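Local coordinates for uncharacterized protein Q99UF4 (Staphylococcus aureus, PDB 3B2N), which is probably a DNA-binding response regulator of the LuxR family, whose CheY-like receiver domain would take up a phosphoryl signal to control transcription, at residues A[40-45]-A[69-74]; A[63-68]-A[89-94]. All coordinates share one frame; numbering follows the deposited sequence.

Interaction 1: residues A[40-45]-A[69-74]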
loop_
_atom_site.group_PDB
_atom_site.type_symbol
_atom_site.label_atom_id
_atom_site.label_comp_id
_atom_site.label_asym_id
_atom_site.label_seq_id
_atom_site.Cartn_x
_atom_site.Cartn_y
_atom_site.Cartn_z
ATOM N N ASP A 40 -2.565 -7.073 10.931
ATOM C CA ASP A 40 -3.571 -7.723 10.089
ATOM C C ASP A 40 -3.129 -7.799 8.619
ATOM O O ASP A 40 -3.095 -8.888 8.042
ATOM C CB ASP A 40 -4.913 -6.981 10.221
ATOM C CG ASP A 40 -6.071 -7.759 9.622
ATOM O OD1 ASP A 40 -5.941 -8.990 9.556
ATOM O OD2 ASP A 40 -7.100 -7.148 9.199
ATOM N N ALA A 41 -2.760 -6.646 8.038
ATOM C CA ALA A 41 -2.229 -6.581 6.673
ATOM C C ALA A 41 -1.074 -7.577 6.458
ATOM O O ALA A 41 -1.071 -8.302 5.483
ATOM C CB ALA A 41 -1.760 -5.154 6.330
ATOM N N MET A 42 -0.099 -7.600 7.357
ATOM C CA MET A 42 1.072 -8.473 7.193
ATOM C C MET A 42 0.651 -9.934 7.102
ATOM O O MET A 42 1.166 -10.661 6.269
ATOM C CB MET A 42 2.087 -8.258 8.324
ATOM C CG MET A 42 3.531 -8.853 8.106
ATOM S SD MET A 42 4.414 -8.206 6.637
ATOM C CE MET A 42 4.506 -9.674 5.603
ATOM N N LYS A 43 -0.319 -10.338 7.941
ATOM C CA LYS A 43 -0.858 -11.684 7.903
ATOM C C LYS A 43 -1.611 -11.955 6.595
ATOM O O LYS A 43 -1.391 -12.975 5.958
ATOM C CB LYS A 43 -1.753 -11.995 9.130
ATOM C CG LYS A 43 -1.127 -11.850 10.551
ATOM C CD LYS A 43 0.377 -12.211 10.697
ATOM C CE LYS A 43 0.735 -13.706 10.437
ATOM N NZ LYS A 43 0.686 -14.637 11.634
ATOM N N LEU A 44 -2.487 -11.039 6.194
ATOM C CA LEU A 44 -3.186 -11.143 4.904
ATOM C C LEU A 44 -2.190 -11.253 3.737
ATOM O O LEU A 44 -2.336 -12.097 2.864
ATOM C CB LEU A 44 -4.121 -9.945 4.704
ATOM C CG LEU A 44 -5.298 -9.921 5.671
ATOM C CD1 LEU A 44 -5.842 -8.523 5.858
ATOM C CD2 LEU A 44 -6.375 -10.863 5.176
ATOM N N ILE A 45 -1.181 -10.402 3.736
ATOM C CA ILE A 45 -0.140 -10.442 2.709
ATOM C C ILE A 45 0.530 -11.826 2.603
ATOM O O ILE A 45 0.660 -12.376 1.510
ATOM C CB ILE A 45 0.890 -9.298 2.949
ATOM C CG1 ILE A 45 0.238 -7.928 2.704
ATOM C CG2 ILE A 45 2.160 -9.432 2.085
ATOM C CD1 ILE A 45 1.041 -6.761 3.307
ATOM N N ALA A 69 9.211 -2.932 5.684
ATOM C CA ALA A 69 10.478 -3.518 6.117
ATOM C C ALA A 69 10.402 -5.036 6.179
ATOM O O ALA A 69 11.350 -5.719 5.782
ATOM C CB ALA A 69 10.969 -2.933 7.460
ATOM N N GLU A 70 9.271 -5.573 6.658
ATOM C CA GLU A 70 9.193 -7.032 6.822
ATOM C C GLU A 70 9.078 -7.742 5.485
ATOM O O GLU A 70 9.657 -8.813 5.299
ATOM C CB GLU A 70 8.029 -7.452 7.731
ATOM C CG GLU A 70 8.178 -8.870 8.240
ATOM C CD GLU A 70 7.064 -9.262 9.174
ATOM O OE1 GLU A 70 6.603 -8.395 9.958
ATOM O OE2 GLU A 70 6.646 -10.444 9.132
ATOM N N ILE A 71 8.314 -7.158 4.560
ATOM C CA ILE A 71 8.196 -7.709 3.186
ATOM C C ILE A 71 9.589 -7.775 2.538
ATOM O O ILE A 71 9.921 -8.748 1.806
ATOM C CB ILE A 71 7.253 -6.811 2.343
ATOM C CG1 ILE A 71 5.832 -6.922 2.864
ATOM C CG2 ILE A 71 7.253 -7.178 0.815
ATOM C CD1 ILE A 71 4.915 -5.839 2.288
ATOM N N ARG A 72 10.409 -6.754 2.799
ATOM C CA ARG A 72 11.748 -6.736 2.192
ATOM C C ARG A 72 12.684 -7.721 2.888
ATOM O O ARG A 72 13.361 -8.457 2.214
ATOM C CB ARG A 72 12.352 -5.333 2.150
ATOM C CG ARG A 72 11.537 -4.378 1.292
ATOM C CD ARG A 72 11.497 -4.727 -0.178
ATOM N NE ARG A 72 10.828 -3.690 -0.968
ATOM C CZ ARG A 72 9.818 -3.915 -1.804
ATOM N NH1 ARG A 72 9.274 -2.898 -2.461
ATOM N NH2 ARG A 72 9.359 -5.159 -1.996
ATOM N N LYS A 73 12.671 -7.774 4.221
ATOM C CA LYS A 73 13.481 -8.752 4.959
ATOM C C LYS A 73 13.225 -10.154 4.411
ATOM O O LYS A 73 14.156 -10.939 4.247
ATOM C CB LYS A 73 13.207 -8.705 6.481
ATOM C CG LYS A 73 13.569 -7.363 7.193
ATOM C CD LYS A 73 15.089 -7.136 7.483
ATOM C CE LYS A 73 15.340 -5.734 8.132
ATOM N NZ LYS A 73 16.791 -5.320 8.351
ATOM N N LYS A 74 11.974 -10.451 4.078
ATOM C CA LYS A 74 11.604 -11.792 3.633
ATOM C C LYS A 74 11.681 -11.987 2.138
ATOM O O LYS A 74 11.305 -13.045 1.644
ATOM C CB LYS A 74 10.186 -12.132 4.065
ATOM C CG LYS A 74 9.973 -12.177 5.547
ATOM C CD LYS A 74 8.550 -12.589 5.791
ATOM C CE LYS A 74 8.411 -13.368 7.086
ATOM N NZ LYS A 74 7.595 -12.583 8.047
#

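Interaction 2: residues A[63-68]-A[89-94]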
loop_
_atom_site.group_PDB
_atom_site.type_symbol
_atom_site.label_atom_id
_atom_site.label_comp_id
_atom_site.label_asym_id
_atom_site.label_seq_id
_atom_site.Cartn_x
_atom_site.Cartn_y
_atom_site.Cartn_z
ATOM N N THR A 63 3.016 -0.161 11.526
ATOM C CA THR A 63 2.930 0.946 10.596
ATOM C C THR A 63 3.205 0.364 9.239
ATOM O O THR A 63 3.733 -0.767 9.128
ATOM C CB THR A 63 4.013 2.019 10.878
ATOM O OG1 THR A 63 5.302 1.463 10.591
ATOM C CG2 THR A 63 3.952 2.537 12.405
ATOM N N GLY A 64 2.858 1.113 8.198
ATOM C CA GLY A 64 3.149 0.709 6.819
ATOM C C GLY A 64 4.639 0.528 6.567
ATOM O O GLY A 64 5.063 -0.354 5.776
ATOM N N LEU A 65 5.445 1.341 7.250
ATOM C CA LEU A 65 6.894 1.256 7.134
ATOM C C LEU A 65 7.464 -0.024 7.756
ATOM O O LEU A 65 8.377 -0.622 7.191
ATOM C CB LEU A 65 7.560 2.508 7.735
ATOM C CG LEU A 65 7.337 3.906 7.090
ATOM C CD1 LEU A 65 7.844 5.064 8.024
ATOM C CD2 LEU A 65 7.971 4.009 5.674
ATOM N N GLU A 66 6.961 -0.427 8.920
ATOM C CA GLU A 66 7.286 -1.752 9.477
ATOM C C GLU A 66 6.805 -2.927 8.584
ATOM O O GLU A 66 7.477 -3.933 8.457
ATOM C CB GLU A 66 6.694 -1.884 10.873
ATOM C CG GLU A 66 7.308 -0.908 11.849
ATOM C CD GLU A 66 6.556 -0.810 13.154
ATOM O OE1 GLU A 66 5.295 -0.783 13.190
ATOM O OE2 GLU A 66 7.258 -0.735 14.182
ATOM N N VAL A 67 5.624 -2.807 7.997
ATOM C CA VAL A 67 5.148 -3.828 7.056
ATOM C C VAL A 67 6.096 -3.869 5.823
ATOM O O VAL A 67 6.529 -4.930 5.414
ATOM C CB VAL A 67 3.695 -3.564 6.611
ATOM C CG1 VAL A 67 3.251 -4.539 5.485
ATOM C CG2 VAL A 67 2.716 -3.672 7.823
ATOM N N LEU A 68 6.409 -2.710 5.242
ATOM C CA LEU A 68 7.359 -2.646 4.122
ATOM C C LEU A 68 8.682 -3.296 4.518
ATOM O O LEU A 68 9.207 -4.148 3.785
ATOM C CB LEU A 68 7.582 -1.178 3.690
ATOM C CG LEU A 68 8.843 -0.856 2.852
ATOM C CD1 LEU A 68 8.753 -1.530 1.480
ATOM C CD2 LEU A 68 8.950 0.638 2.667
ATOM N N PRO A 89 9.712 15.025 6.261
ATOM C CA PRO A 89 10.900 14.482 5.574
ATOM C C PRO A 89 11.348 13.100 6.098
ATOM O O PRO A 89 11.804 12.263 5.309
ATOM C CB PRO A 89 11.985 15.537 5.884
ATOM C CG PRO A 89 11.479 16.274 7.137
ATOM C CD PRO A 89 10.003 16.345 6.865
ATOM N N GLY A 90 11.218 12.876 7.411
ATOM C CA GLY A 90 11.615 11.618 8.044
ATOM C C GLY A 90 10.937 10.392 7.448
ATOM O O GLY A 90 11.586 9.355 7.253
ATOM N N TYR A 91 9.640 10.509 7.143
ATOM C CA TYR A 91 8.866 9.372 6.663
ATOM C C TYR A 91 9.243 8.964 5.244
ATOM O O TYR A 91 9.267 7.784 4.909
ATOM C CB TYR A 91 7.366 9.655 6.723
ATOM C CG TYR A 91 6.807 9.768 8.117
ATOM C CD1 TYR A 91 6.554 8.635 8.882
ATOM C CD2 TYR A 91 6.522 11.017 8.672
ATOM C CE1 TYR A 91 6.030 8.725 10.173
ATOM C CE2 TYR A 91 6.000 11.128 9.969
ATOM C CZ TYR A 91 5.750 9.972 10.706
ATOM O OH TYR A 91 5.223 10.087 11.976
ATOM N N PHE A 92 9.493 9.945 4.395
ATOM C CA PHE A 92 9.853 9.635 3.051
ATOM C C PHE A 92 11.254 8.968 3.013
ATOM O O PHE A 92 11.488 8.031 2.257
ATOM C CB PHE A 92 9.855 10.911 2.215
ATOM C CG PHE A 92 10.260 10.690 0.795
ATOM C CD1 PHE A 92 9.539 9.837 -0.020
ATOM C CD2 PHE A 92 11.394 11.294 0.284
ATOM C CE1 PHE A 92 9.895 9.616 -1.347
ATOM C CE2 PHE A 92 11.773 11.068 -1.046
ATOM C CZ PHE A 92 10.998 10.228 -1.859
ATOM N N GLU A 93 12.171 9.466 3.820
ATOM C CA GLU A 93 13.488 8.868 3.870
ATOM C C GLU A 93 13.409 7.430 4.397
ATOM O O GLU A 93 14.151 6.568 3.920
ATOM C CB GLU A 93 14.440 9.710 4.747
ATOM C CG GLU A 93 14.556 11.136 4.299
ATOM C CD GLU A 93 15.150 12.055 5.376
ATOM O OE1 GLU A 93 14.960 13.290 5.246
ATOM O OE2 GLU A 93 15.816 11.571 6.338
ATOM N N LYS A 94 12.540 7.169 5.382
ATOM C CA LYS A 94 12.382 5.796 5.924
ATOM C C LYS A 94 11.796 4.846 4.852
ATOM O O LYS A 94 12.183 3.703 4.750
ATOM C CB LYS A 94 11.522 5.767 7.202
ATOM C CG LYS A 94 12.288 5.717 8.501
ATOM C CD LYS A 94 11.330 5.741 9.680
ATOM C CE LYS A 94 11.355 7.120 10.376
ATOM N NZ LYS A 94 10.018 7.605 10.908
#

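Interaction 1: residues A[40-45]-A[69-74]
Met42 lies over one face of the Glu70 carboxylate, while Lys74 NZ comes in at the OE2 edge, close to the carboxylate plane. Met42 CG is 3.6 Å from Glu70 OE1 and sits equally close to OE2, so the methylene straddles the two oxygens from above. Met42 SD stands almost squarely above Glu70 CD at 3.8 Å, on that same face; the thioether and carboxylate are in van der Waals contact, with no hydrogen bond between them. Two torsions bring this about: Met42 CG is anti to the backbone N (chi1 -166°), which carries the side chain across to the neighbouring helix, and a bend at chi2 (60°) then lays the sulfur over the carboxylate. Glu70 reaches out with an extended chain. Its OE2 forms a short salt bridge of 2.6 Å with Lys74 NZ, four residues on, just past the end of helix 64-73, and the same ammonium also pairs with Glu46 of helix 38-48. Lys74 thus bridges Glu70 and Glu46, across the two helices, and its positive charge would favour an ionised Glu70. Below the carboxylate, toward the sheet, the contact becomes purely apolar. Met42 CE touches Ile71 CG1 at 4.1 Å, and the CD1 methyl of Ile45 meets Ile71 CD1 at 4.1 Å, the two branches crossing at roughly a right angle. Both isoleucines also rest on Val53 of strand 52-55. No hydrogen bond links the segments, whose helix axes stay 11.5 Å apart and run in the same general direction, inclined by 31°. Helices 38-48 and 64-73 are consecutive members of the doubly wound alpha/beta fold of a CheY-like receiver domain, packed side by side over one face of its five-stranded parallel sheet.

Interaction 2: residues A[63-68]-A[89-94]
The pairing of helices 64-73 and 89-97, neighbours on one face of the receiver-domain sheet, is carried here by a single leucine, Leu65, set against Tyr91 and Lys94. Its CD1 methyl does most of the touching. It comes to the edge of the Tyr91 ring, near the ring plane, with CD1 of the leucine 3.9 Å from CD1 of the tyrosine; the same methyl lies 3.8 Å from Lys94 CB and also touches Lys94 CD. The other methyl, Leu65 CD2, faces backbone, 4.0 Å from Lys94 C and close to Tyr91 O. Leu65 CG stands anti to its own carbonyl carbon (chi1 -65°), which directs both methyls to the neighbouring helix, while the inner side of the residue packs on Ile82 of strand 79-84. The two helices each follow a strand of the parallel alpha/beta fold, and helix 64-73 opens with a capping box of Thr63, at the N-cap, and Glu66, three residues on. Glu66 N donates to Thr63 OG1 at 3.0 Å, nearly straight at 173°, and Thr63 N returns a bond of 2.9 Å to Glu66 OE1, received on the anti lone pair, away from the other oxygen. The reciprocal pair secures the first turn, and the carboxylate placed there would interact favourably with the positive end of the helix. A backbone bond between Gly64 and Ile57 ties this start to the preceding loop. Beyond the leucine, the Tyr91 ring packs on Ile57 and meets Phe86 with planes at about 40°, whereas the exposed Lys94 covers the methyl with the aliphatic part of its bent chain.

How the interactions relate
Both contacts use helix 64-73, the middle one of three on this face of the sheet: interaction 1 joins its C-terminal half to helix 38-48, interaction 2 its N-terminal turn to helix 89-97. Their centres are about 14 Å apart, yet Val67 connects them, its CG1 packing 3.8 Å from Ile45 CD1 and also on the sulfur of Met42. Interaction 1 is the more buried, an aliphatic and thioether interface reaching down to strand 52-55 and roofed by charged groups. Interaction 2 is partly exposed, with one buried leucine meeting an aromatic edge and a lysine's methylenes. Neither contains a hydrogen bond between its segments.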